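PDB 2FON: peroxisomal acyl-CoA oxidase 1A, which probably catalyses the FAD-dependent oxidation of fatty acyl-CoA to the enoyl-CoA, the first step of peroxisomal beta-oxidation, with molecular oxygen as electron acceptor. Local coordinates for residues Q570-L574 against Q614-N618; V319-R324 against A619-D624; I150-Q156 against S202-Y208; E114-L120 against A252-D257. All blocks are in the same frame, centred on the assembly; numbering follows the deposited sequence.

Contact 1 of 4, residues Q570-L574 against Q614-N618; sequences QLEVL and QLRPN
Leu-615, the last helical residue of 598-615, packs against one face of helix 567-585 through Gln-570, Val-573 and Leu-574, a helix-to-helix contact in the all-helical C-terminal part of the oxidase. The apolar part centres on a single methyl. With CG anti to the backbone N (chi1 -164°), Leu-615 holds CD1 3.8 Å from Val-573 CG1 and 3.9 Å from Leu-574 CD2; the two leucine side chains meet at about a right angle. Helix 347-380 adds Tyr-361 against Leu-574 and Phe-354 against Leu-615. At the exposed margin Gln-614 is only a light neighbour, its OE1 4.1 Å from Val-573 CG2. The polar part is a stack of two amides, those of Gln-570 and Asn-618, with planes 23° apart. A bend at chi2 (-44°) turns the Gln-570 amide over that of Asn-618, and both residues also touch Phe-35. Asn-618 is held in the turn that ends the helix: OD1 accepts from Gly-34 N, while ND2 makes a weak bond back to Leu-615 O. In the stack, Gln-570 NE2 lies 3.5 Å from Asn-618 CG and also 3.7 Å from Leu-615 CD1.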
# COMPACT_ATOMS: atom_id res chain seq x y z
N GLN B 570 -1.92 -27.93 13.53
CA GLN B 570 -1.65 -26.92 12.52
C GLN B 570 -1.84 -25.54 13.09
O GLN B 570 -1.19 -24.59 12.65
CB GLN B 570 -2.58 -27.06 11.30
CG GLN B 570 -2.12 -28.04 10.22
CD GLN B 570 -0.65 -27.92 9.88
OE1 GLN B 570 0.15 -28.80 10.22
NE2 GLN B 570 -0.27 -26.83 9.23
N LEU B 571 -2.78 -25.40 14.02
CA LEU B 571 -3.10 -24.09 14.59
C LEU B 571 -2.01 -23.66 15.51
O LEU B 571 -1.73 -22.46 15.58
CB LEU B 571 -4.44 -24.05 15.32
CG LEU B 571 -5.68 -24.00 14.42
CD1 LEU B 571 -6.95 -24.03 15.25
CD2 LEU B 571 -5.60 -22.78 13.56
N GLU B 572 -1.37 -24.62 16.18
CA GLU B 572 -0.13 -24.35 16.91
C GLU B 572 0.99 -23.84 16.02
O GLU B 572 1.65 -22.85 16.34
CB GLU B 572 0.32 -25.58 17.65
CG GLU B 572 -0.16 -25.57 19.06
CD GLU B 572 -0.64 -26.95 19.53
OE1 GLU B 572 0.19 -27.92 19.53
OE2 GLU B 572 -1.84 -27.06 19.91
N VAL B 573 1.20 -24.51 14.91
CA VAL B 573 2.15 -24.04 13.95
C VAL B 573 1.84 -22.54 13.62
O VAL B 573 2.77 -21.69 13.57
CB VAL B 573 2.11 -24.91 12.68
CG1 VAL B 573 2.77 -24.21 11.53
CG2 VAL B 573 2.76 -26.22 12.90
N LEU B 574 0.55 -22.22 13.43
CA LEU B 574 0.19 -20.85 13.08
C LEU B 574 0.48 -19.89 14.22
O LEU B 574 0.91 -18.77 14.03
CB LEU B 574 -1.24 -20.75 12.58
CG LEU B 574 -1.39 -21.26 11.13
CD1 LEU B 574 -2.84 -21.30 10.66
CD2 LEU B 574 -0.53 -20.45 10.19
N GLN B 614 7.33 -26.67 7.86
CA GLN B 614 6.21 -27.53 8.19
C GLN B 614 4.90 -26.95 7.68
O GLN B 614 4.07 -27.67 7.17
CB GLN B 614 6.14 -27.92 9.68
CG GLN B 614 7.01 -27.12 10.63
CD GLN B 614 7.27 -27.85 11.98
OE1 GLN B 614 6.33 -28.17 12.76
NE2 GLN B 614 8.55 -28.09 12.27
N LEU B 615 4.69 -25.64 7.79
CA LEU B 615 3.48 -25.08 7.23
C LEU B 615 3.38 -25.47 5.77
O LEU B 615 2.38 -26.04 5.39
CB LEU B 615 3.39 -23.56 7.40
CG LEU B 615 1.97 -23.02 7.17
CD1 LEU B 615 1.02 -23.49 8.23
CD2 LEU B 615 1.92 -21.55 7.22
N ARG B 616 4.43 -25.18 4.97
CA ARG B 616 4.51 -25.51 3.54
C ARG B 616 3.53 -26.57 2.99
O ARG B 616 2.71 -26.27 2.11
CB ARG B 616 5.93 -25.86 3.09
CG ARG B 616 6.00 -26.32 1.66
CD ARG B 616 5.35 -25.31 0.72
NE ARG B 616 5.43 -25.71 -0.69
CZ ARG B 616 4.46 -26.28 -1.41
NH1 ARG B 616 3.28 -26.55 -0.87
NH2 ARG B 616 4.66 -26.56 -2.70
N PRO B 617 3.60 -27.79 3.47
CA PRO B 617 2.68 -28.72 2.85
C PRO B 617 1.25 -28.35 3.04
O PRO B 617 0.43 -28.83 2.32
CB PRO B 617 2.93 -30.03 3.60
CG PRO B 617 4.31 -29.89 4.22
CD PRO B 617 4.43 -28.42 4.51
N ASN B 618 0.91 -27.52 4.00
CA ASN B 618 -0.51 -27.29 4.34
C ASN B 618 -1.13 -25.99 3.91
O ASN B 618 -2.36 -25.84 3.97
CB ASN B 618 -0.74 -27.46 5.87
CG ASN B 618 -0.33 -28.84 6.37
OD1 ASN B 618 -1.15 -29.77 6.48
ND2 ASN B 618 0.95 -28.97 6.64

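Contact 2 of 4, residues V319-R324 against A619-D624; sequences VCIATR and AVSLVD
Cys-320 and Val-623 bring helix 297-328 and the short, weakly bonded helix 619-624 together as an antiparallel helix pair, with axes 9.4 Å apart at closest, N-to-C directions 150° apart and the two CA atoms 5.3 Å from each other. Val-623 is the central apolar residue: CB rests on Cys-320, CG1 meets Val-319 CG1, and CG2 reaches Thr-323 CG2 at 3.9 Å. Thr-323 is fixed in rotation by OG1, which donates to Val-319 O in its own helix; this leaves CG2 anti to the backbone N, directed at Ala-619 and 3.7 Å from its O. Val-319 O thus takes two donors, Thr-323 N and OG1, from opposite faces of its plane. Beside this apolar row lies a buried salt bridge, Arg-324 to Asp-624, whose OD2 is paired with Arg-30; Arg-324 NH1 goes to Gly-638 O. A methionine in place of Arg-324 would probably leave Asp-624 without this cationic partner and Gly-638 O without a donor. The guanidinium carries Cys-320 SG over the centre of one face, while at its edge NH2 meets Asp-624 OD1 at 3.0 Å, on the anti side of the carboxylate.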
# COMPACT_ATOMS: atom_id res chain seq x y z
N VAL B 319 -4.84 -13.47 1.48
CA VAL B 319 -3.97 -14.59 1.74
C VAL B 319 -4.41 -15.78 0.90
O VAL B 319 -3.61 -16.53 0.36
CB VAL B 319 -3.97 -14.90 3.26
CG1 VAL B 319 -3.32 -16.10 3.52
CG2 VAL B 319 -3.21 -13.86 3.97
N CYS B 320 -5.70 -15.95 0.77
CA CYS B 320 -6.17 -17.03 -0.05
C CYS B 320 -5.75 -16.82 -1.51
O CYS B 320 -5.27 -17.73 -2.12
CB CYS B 320 -7.68 -17.18 0.08
SG CYS B 320 -8.31 -18.51 -0.95
N ILE B 321 -5.90 -15.65 -2.09
CA ILE B 321 -5.38 -15.45 -3.43
C ILE B 321 -3.85 -15.61 -3.58
O ILE B 321 -3.43 -16.42 -4.40
CB ILE B 321 -5.82 -14.18 -4.00
CG1 ILE B 321 -7.33 -14.18 -4.06
CG2 ILE B 321 -5.17 -13.98 -5.33
CD1 ILE B 321 -7.89 -12.83 -3.77
N ALA B 322 -3.02 -14.90 -2.82
CA ALA B 322 -1.56 -15.06 -2.97
C ALA B 322 -1.07 -16.52 -2.75
O ALA B 322 -0.08 -16.96 -3.38
CB ALA B 322 -0.83 -14.14 -2.05
N THR B 323 -1.75 -17.26 -1.88
CA THR B 323 -1.32 -18.59 -1.56
C THR B 323 -1.59 -19.51 -2.75
O THR B 323 -0.66 -20.15 -3.27
CB THR B 323 -1.98 -19.10 -0.26
OG1 THR B 323 -1.45 -18.34 0.84
CG2 THR B 323 -1.69 -20.60 -0.02
N ARG B 324 -2.84 -19.56 -3.22
CA ARG B 324 -3.14 -20.36 -4.38
C ARG B 324 -2.28 -19.92 -5.53
O ARG B 324 -1.63 -20.75 -6.17
CB ARG B 324 -4.61 -20.29 -4.73
CG ARG B 324 -5.53 -20.91 -3.69
CD ARG B 324 -6.96 -20.98 -4.22
NE ARG B 324 -7.81 -21.70 -3.26
CZ ARG B 324 -9.12 -21.49 -3.12
NH1 ARG B 324 -9.72 -20.57 -3.88
NH2 ARG B 324 -9.82 -22.21 -2.22
N ALA B 619 -0.31 -25.03 3.51
CA ALA B 619 -0.79 -23.68 3.11
C ALA B 619 -2.05 -23.67 2.26
O ALA B 619 -2.99 -22.96 2.56
CB ALA B 619 0.30 -22.90 2.45
N VAL B 620 -2.10 -24.48 1.21
CA VAL B 620 -3.25 -24.47 0.34
C VAL B 620 -4.50 -25.07 1.01
O VAL B 620 -5.64 -24.63 0.77
CB VAL B 620 -2.94 -25.14 -1.01
CG1 VAL B 620 -4.20 -25.35 -1.76
CG2 VAL B 620 -2.00 -24.24 -1.87
N SER B 621 -4.29 -26.05 1.87
CA SER B 621 -5.42 -26.63 2.54
C SER B 621 -5.93 -25.66 3.56
O SER B 621 -7.15 -25.50 3.67
CB SER B 621 -5.08 -27.98 3.17
OG SER B 621 -4.37 -28.76 2.23
N LEU B 622 -5.03 -24.97 4.26
CA LEU B 622 -5.47 -23.98 5.27
C LEU B 622 -6.19 -22.78 4.74
O LEU B 622 -6.81 -22.09 5.50
CB LEU B 622 -4.31 -23.46 6.11
CG LEU B 622 -3.58 -24.43 7.02
CD1 LEU B 622 -2.17 -23.92 7.38
CD2 LEU B 622 -4.41 -24.68 8.25
N VAL B 623 -6.05 -22.46 3.48
CA VAL B 623 -6.81 -21.33 2.92
C VAL B 623 -8.08 -21.87 2.22
O VAL B 623 -9.10 -21.17 2.11
CB VAL B 623 -5.95 -20.43 2.02
CG1 VAL B 623 -4.78 -19.86 2.83
CG2 VAL B 623 -5.40 -21.23 0.80
N ASP B 624 -8.02 -23.13 1.79
CA ASP B 624 -9.21 -23.85 1.45
C ASP B 624 -10.17 -23.83 2.64
O ASP B 624 -11.38 -24.00 2.39
CB ASP B 624 -8.91 -25.31 1.03
CG ASP B 624 -8.21 -25.43 -0.37
OD1 ASP B 624 -8.17 -24.48 -1.21
OD2 ASP B 624 -7.66 -26.51 -0.64

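Contact 3 of 4, residues I150-Q156 against S202-Y208; sequences IIGCYAQ and STHAVVY. With FAD (flavin-adenine dinucleotide), chain E.
Strands 152-155 and 204-208 pair in parallel, Gly-152 beside His-204, with axes 4.6 Å apart and directions 24° apart, in the beta domain that forms the middle of the acyl-CoA dehydrogenase fold. The ladder alternates regularly: His-204 N to Ile-151 O, Cys-153 N to His-204 O, Val-206 N to Cys-153 O, Ala-155 N to Val-206 O, and Tyr-208 N to Ala-155 O. At its start Thr-203 OG1 takes over as acceptor for Ile-151 N (3.0 Å). Ile-150 places CG2 3.6 Å from His-204 CE1 and CD1 over a face of that ring. On one side of the sheet Cys-153 SG packs 3.6 Å from Ala-205 CB. On the face of Tyr-154 and Val-206, the Tyr-154 ring meets that of Tyr-208 obliquely, planes 48° apart, with Tyr-154 CE1 3.4 Å from Tyr-208 CE1; Tyr-208 OH is bonded to Gln-132. Gln-156, its carbon chain extended (chi1 173°), lays OE1 over a face of the Tyr-208 ring and accepts a weak bond from Tyr-154 OH. The strand end and the residue after it hold the flavin pyrimidine by their backbone: FAD N3 donates to Tyr-154 O at 3.0 Å, and Gln-156 N donates to FAD O2 at 3.1 Å.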
# COMPACT_ATOMS: atom_id res chain seq x y z
N ILE B 150 -37.96 4.02 5.21
CA ILE B 150 -37.06 5.16 5.22
C ILE B 150 -35.66 4.63 5.09
O ILE B 150 -35.39 3.52 5.47
CB ILE B 150 -37.13 6.01 6.51
CG1 ILE B 150 -36.53 5.26 7.70
CG2 ILE B 150 -38.55 6.57 6.77
CD1 ILE B 150 -36.44 6.15 8.97
N ILE B 151 -34.76 5.44 4.55
CA ILE B 151 -33.41 5.02 4.39
C ILE B 151 -32.49 6.04 4.99
O ILE B 151 -32.47 7.21 4.59
CB ILE B 151 -33.08 4.74 2.95
CG1 ILE B 151 -33.92 3.57 2.48
CG2 ILE B 151 -31.61 4.39 2.85
CD1 ILE B 151 -34.04 3.43 0.96
N GLY B 152 -31.74 5.59 5.98
CA GLY B 152 -31.03 6.45 6.85
C GLY B 152 -29.55 6.22 6.75
O GLY B 152 -29.12 5.09 6.46
N CYS B 153 -28.78 7.29 6.95
CA CYS B 153 -27.35 7.21 7.06
C CYS B 153 -26.91 7.90 8.38
O CYS B 153 -27.77 8.36 9.17
CB CYS B 153 -26.77 7.92 5.85
SG CYS B 153 -27.22 9.69 5.85
N TYR B 154 -25.59 8.02 8.61
CA TYR B 154 -25.02 8.54 9.88
C TYR B 154 -24.03 9.67 9.62
O TYR B 154 -22.88 9.45 9.27
CB TYR B 154 -24.35 7.38 10.59
CG TYR B 154 -23.62 7.64 11.89
CD1 TYR B 154 -24.19 7.25 13.09
CD2 TYR B 154 -22.31 8.15 11.93
CE1 TYR B 154 -23.52 7.41 14.30
CE2 TYR B 154 -21.62 8.31 13.16
CZ TYR B 154 -22.25 7.93 14.34
OH TYR B 154 -21.67 8.06 15.59
N ALA B 155 -24.46 10.90 9.84
CA ALA B 155 -23.73 12.07 9.40
C ALA B 155 -22.95 12.71 10.54
O ALA B 155 -23.45 13.57 11.23
CB ALA B 155 -24.71 13.02 8.81
N GLN B 156 -21.72 12.30 10.77
CA GLN B 156 -20.97 12.90 11.85
C GLN B 156 -19.80 13.72 11.34
O GLN B 156 -19.73 14.90 11.64
CB GLN B 156 -20.53 11.85 12.82
CG GLN B 156 -19.63 12.30 13.91
CD GLN B 156 -19.31 11.11 14.85
OE1 GLN B 156 -20.21 10.47 15.43
NE2 GLN B 156 -18.03 10.80 14.96
N SER B 202 -30.06 8.10 0.75
CA SER B 202 -30.74 8.35 1.99
C SER B 202 -31.89 9.36 2.00
O SER B 202 -31.73 10.51 1.52
CB SER B 202 -29.73 8.86 3.00
OG SER B 202 -29.29 7.81 3.81
N THR B 203 -32.99 8.98 2.67
CA THR B 203 -34.07 9.90 3.04
C THR B 203 -33.87 10.59 4.39
O THR B 203 -34.38 11.68 4.62
CB THR B 203 -35.45 9.24 3.05
OG1 THR B 203 -35.54 8.27 4.12
CG2 THR B 203 -35.77 8.57 1.69
N HIS B 204 -33.13 9.97 5.30
CA HIS B 204 -32.94 10.61 6.62
C HIS B 204 -31.52 10.38 7.06
O HIS B 204 -30.81 9.47 6.55
CB HIS B 204 -33.84 9.99 7.71
CG HIS B 204 -35.30 10.11 7.45
ND1 HIS B 204 -35.92 9.53 6.37
CD2 HIS B 204 -36.26 10.77 8.14
CE1 HIS B 204 -37.20 9.84 6.39
NE2 HIS B 204 -37.44 10.59 7.45
N ALA B 205 -31.11 11.19 8.05
CA ALA B 205 -29.86 10.97 8.74
C ALA B 205 -30.02 11.21 10.23
O ALA B 205 -30.86 12.00 10.64
CB ALA B 205 -28.85 11.90 8.18
N VAL B 206 -29.20 10.51 11.03
CA VAL B 206 -28.82 10.99 12.35
C VAL B 206 -27.70 11.94 12.04
O VAL B 206 -26.72 11.54 11.43
CB VAL B 206 -28.28 9.89 13.22
CG1 VAL B 206 -27.80 10.46 14.54
CG2 VAL B 206 -29.38 8.83 13.47
N VAL B 207 -27.88 13.21 12.42
CA VAL B 207 -26.92 14.30 12.26
C VAL B 207 -26.39 14.63 13.63
O VAL B 207 -27.14 15.06 14.50
CB VAL B 207 -27.65 15.56 11.74
CG1 VAL B 207 -26.77 16.78 11.71
CG2 VAL B 207 -28.21 15.30 10.38
N TYR B 208 -25.10 14.40 13.84
CA TYR B 208 -24.39 14.95 15.03
C TYR B 208 -24.13 16.48 14.95
O TYR B 208 -23.69 16.98 13.94
CB TYR B 208 -23.14 14.08 15.34
CG TYR B 208 -23.65 12.76 15.80
CD1 TYR B 208 -23.93 11.73 14.89
CD2 TYR B 208 -24.03 12.58 17.13
CE1 TYR B 208 -24.51 10.52 15.34
CE2 TYR B 208 -24.59 11.42 17.58
CZ TYR B 208 -24.83 10.40 16.69
OH TYR B 208 -25.40 9.24 17.20
PA FAD E . -7.59 13.29 10.98
O1A FAD E . -7.98 13.12 12.39
O2A FAD E . -7.85 14.68 10.45
O5B FAD E . -6.09 12.84 10.88
C5B FAD E . -5.26 13.46 9.92
C4B FAD E . -3.81 13.07 10.25
O4B FAD E . -3.45 13.70 11.44
C3B FAD E . -3.68 11.57 10.52
O3B FAD E . -2.40 11.24 10.13
C2B FAD E . -3.82 11.44 12.00
O2B FAD E . -3.10 10.41 12.59
C1B FAD E . -3.16 12.74 12.42
N9A FAD E . -3.70 13.18 13.69
C8A FAD E . -4.94 13.66 13.94
N7A FAD E . -5.03 13.90 15.25
C5A FAD E . -3.85 13.59 15.84
C6A FAD E . -3.38 13.70 17.14
N6A FAD E . -4.17 14.16 18.13
N1A FAD E . -2.08 13.31 17.41
C2A FAD E . -1.28 12.81 16.42
N3A FAD E . -1.76 12.73 15.13
C4A FAD E . -3.01 13.12 14.85
N1 FAD E . -17.93 9.47 8.71
C2 FAD E . -19.26 9.43 9.11
O2 FAD E . -19.61 10.19 10.01
N3 FAD E . -20.16 8.54 8.54
C4 FAD E . -19.72 7.69 7.54
O4 FAD E . -20.51 6.93 7.00
C4X FAD E . -18.39 7.72 7.11
N5 FAD E . -17.93 6.90 6.08
C5X FAD E . -16.61 6.98 5.69
C6 FAD E . -16.19 6.18 4.67
C7 FAD E . -14.90 6.29 4.23
C7M FAD E . -14.55 5.37 3.13
C8 FAD E . -14.00 7.19 4.83
C8M FAD E . -12.55 7.32 4.42
C9 FAD E . -14.42 7.99 5.87
C9A FAD E . -15.74 7.88 6.30
N10 FAD E . -16.22 8.69 7.32
C10 FAD E . -17.51 8.62 7.71
C1' FAD E . -15.34 9.66 8.05
C2' FAD E . -14.44 8.72 8.86
O2' FAD E . -15.21 7.96 9.72
C3' FAD E . -13.39 9.32 9.77
O3' FAD E . -13.96 10.01 10.86
C4' FAD E . -12.39 10.18 9.05
O4' FAD E . -11.70 9.37 8.08
C5' FAD E . -11.49 10.65 10.15
O5' FAD E . -10.36 10.99 9.38
P FAD E . -9.73 12.43 9.37
O1P FAD E . -9.63 12.91 7.96
O2P FAD E . -10.36 13.39 10.34
O3P FAD E . -8.31 12.15 10.08

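Contact 4 of 4, residues E114-L120 against A252-D257; sequences EPAFTDL and AYNSMD
Pro-115 and Met-256 form the tight part of this contact, where the run into helix 118-132 meets the loop before strand 258-263. Pro-115 turns its CB-CG edge to one face of the Tyr-253 ring: CB sits 4.1 Å from the centroid, over its centre, a CH-pi contact. One hydrogen bond joins the segments, Ser-255 OG to Pro-115 O at 2.6 Å, the donor tilted 20° from the carbonyl plane. An alanine in place of Ser-255 would probably leave Pro-115 O without this donor, and the two segments without the one hydrogen bond between them. Met-256 folds back at chi2 (78°) and chi3 (82°), which lays SD against the Ala-116 to Phe-117 peptide and sets CE between Pro-115 CB and Leu-120 CD1, 3.4 Å from the latter. The margins are looser. Partly exposed Asp-119 comes no closer than OD2 to Met-256 CE, 4.1 Å, and Glu-114 passes Ser-255 with OE2 3.7 Å from CB, its carboxylate being taken by Lys-87 and Thr-84. Leu-120 and Tyr-253 both touch the FAD, so the contact joins the N-terminal helical part to the middle beta domain at the wall of the flavin pocket, as in the acyl-CoA dehydrogenase fold.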
# COMPACT_ATOMS: atom_id res chain seq x y z
N GLU B 114 -20.39 -5.67 -2.10
CA GLU B 114 -20.30 -4.40 -2.79
C GLU B 114 -20.62 -3.27 -1.82
O GLU B 114 -21.73 -3.24 -1.27
CB GLU B 114 -21.37 -4.44 -3.88
CG GLU B 114 -21.73 -3.12 -4.53
CD GLU B 114 -22.31 -3.34 -5.93
OE1 GLU B 114 -22.65 -4.52 -6.25
OE2 GLU B 114 -22.41 -2.32 -6.71
N PRO B 115 -19.70 -2.33 -1.59
CA PRO B 115 -20.12 -1.27 -0.67
C PRO B 115 -21.37 -0.56 -1.21
O PRO B 115 -21.49 -0.32 -2.41
CB PRO B 115 -18.91 -0.30 -0.69
CG PRO B 115 -17.74 -1.14 -1.15
CD PRO B 115 -18.36 -2.10 -2.15
N ALA B 116 -22.33 -0.27 -0.34
CA ALA B 116 -23.55 0.45 -0.72
C ALA B 116 -24.20 0.97 0.53
O ALA B 116 -23.90 0.47 1.63
CB ALA B 116 -24.50 -0.50 -1.44
N PHE B 117 -25.13 1.90 0.38
CA PHE B 117 -25.88 2.51 1.49
C PHE B 117 -26.43 1.51 2.51
O PHE B 117 -26.37 1.77 3.72
CB PHE B 117 -27.04 3.37 0.93
CG PHE B 117 -28.12 2.58 0.27
CD1 PHE B 117 -29.33 2.29 0.94
CD2 PHE B 117 -27.94 2.09 -1.02
CE1 PHE B 117 -30.35 1.55 0.35
CE2 PHE B 117 -28.98 1.31 -1.63
CZ PHE B 117 -30.18 1.06 -0.94
N THR B 118 -26.97 0.38 2.05
CA THR B 118 -27.50 -0.60 2.98
C THR B 118 -26.53 -0.90 4.17
O THR B 118 -26.93 -1.06 5.32
CB THR B 118 -28.05 -1.88 2.23
OG1 THR B 118 -27.11 -2.34 1.25
CG2 THR B 118 -29.33 -1.58 1.52
N ASP B 119 -25.25 -0.90 3.87
CA ASP B 119 -24.24 -0.99 4.91
C ASP B 119 -24.38 0.04 6.04
O ASP B 119 -24.26 -0.32 7.20
CB ASP B 119 -22.83 -0.92 4.30
CG ASP B 119 -22.47 -2.17 3.40
OD1 ASP B 119 -23.04 -3.32 3.61
OD2 ASP B 119 -21.60 -1.95 2.48
N LEU B 120 -24.65 1.31 5.73
CA LEU B 120 -24.81 2.30 6.80
C LEU B 120 -26.19 2.31 7.51
O LEU B 120 -26.29 2.49 8.77
CB LEU B 120 -24.33 3.66 6.31
CG LEU B 120 -22.83 3.35 6.30
CD1 LEU B 120 -22.15 3.33 4.90
CD2 LEU B 120 -22.02 4.11 7.40
N ALA B 252 -14.63 -0.52 -6.15
CA ALA B 252 -14.36 -0.29 -4.72
C ALA B 252 -15.48 0.46 -4.06
O ALA B 252 -16.61 -0.02 -4.06
CB ALA B 252 -13.11 0.48 -4.55
N TYR B 253 -15.20 1.63 -3.50
CA TYR B 253 -16.23 2.40 -2.76
C TYR B 253 -17.00 3.31 -3.67
O TYR B 253 -17.91 3.98 -3.25
CB TYR B 253 -15.63 3.20 -1.63
CG TYR B 253 -15.88 2.66 -0.29
CD1 TYR B 253 -15.07 1.66 0.22
CD2 TYR B 253 -16.91 3.16 0.49
CE1 TYR B 253 -15.29 1.13 1.49
CE2 TYR B 253 -17.15 2.67 1.76
CZ TYR B 253 -16.34 1.65 2.25
OH TYR B 253 -16.59 1.12 3.53
N ASN B 254 -16.63 3.36 -4.94
CA ASN B 254 -17.32 4.20 -5.91
C ASN B 254 -18.77 3.84 -6.13
O ASN B 254 -19.52 4.60 -6.67
CB ASN B 254 -16.49 4.30 -7.22
CG ASN B 254 -15.17 5.00 -6.95
OD1 ASN B 254 -15.17 6.18 -6.56
ND2 ASN B 254 -14.07 4.27 -7.04
N SER B 255 -19.16 2.68 -5.67
CA SER B 255 -20.54 2.27 -5.68
C SER B 255 -21.22 2.78 -4.45
O SER B 255 -22.41 2.62 -4.30
CB SER B 255 -20.61 0.76 -5.67
OG SER B 255 -20.02 0.25 -4.50
N MET B 256 -20.48 3.39 -3.54
CA MET B 256 -21.04 3.97 -2.31
C MET B 256 -21.21 5.49 -2.51
O MET B 256 -20.27 6.19 -3.00
CB MET B 256 -20.13 3.65 -1.09
CG MET B 256 -20.47 4.33 0.19
SD MET B 256 -21.87 3.53 1.00
CE MET B 256 -21.09 2.12 1.87
N ASP B 257 -22.38 6.01 -2.19
CA ASP B 257 -22.61 7.44 -2.36
C ASP B 257 -22.24 8.27 -1.12
O ASP B 257 -23.14 8.71 -0.41
CB ASP B 257 -24.07 7.75 -2.80
CG ASP B 257 -25.15 7.06 -1.92
OD1 ASP B 257 -25.06 5.82 -1.61
OD2 ASP B 257 -26.12 7.77 -1.56

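How the contacts relate
The contacts fall into two touching pairs. Contacts 1 and 2, centres 12 Å apart, use the consecutive helices 598-615 and 619-624, and Leu-615 CD1 packs on Leu-622 CD1; contact 1 is nested in the loop that contact 2 closes. Contacts 3 and 4, centres 15 Å apart, meet through Ile-151 and Phe-117, both of which also pack on Ile-670 of the second subunit. This second pair lines the flavin directly, whereas contact 1 lies away from it. In contact 2 the Thr-323 side chain is about 12 Å from a bound FAD, and that of Arg-324 about 10 Å from that of Arg-329. Arg-329 of the second subunit also bonds the FAD of contact 3.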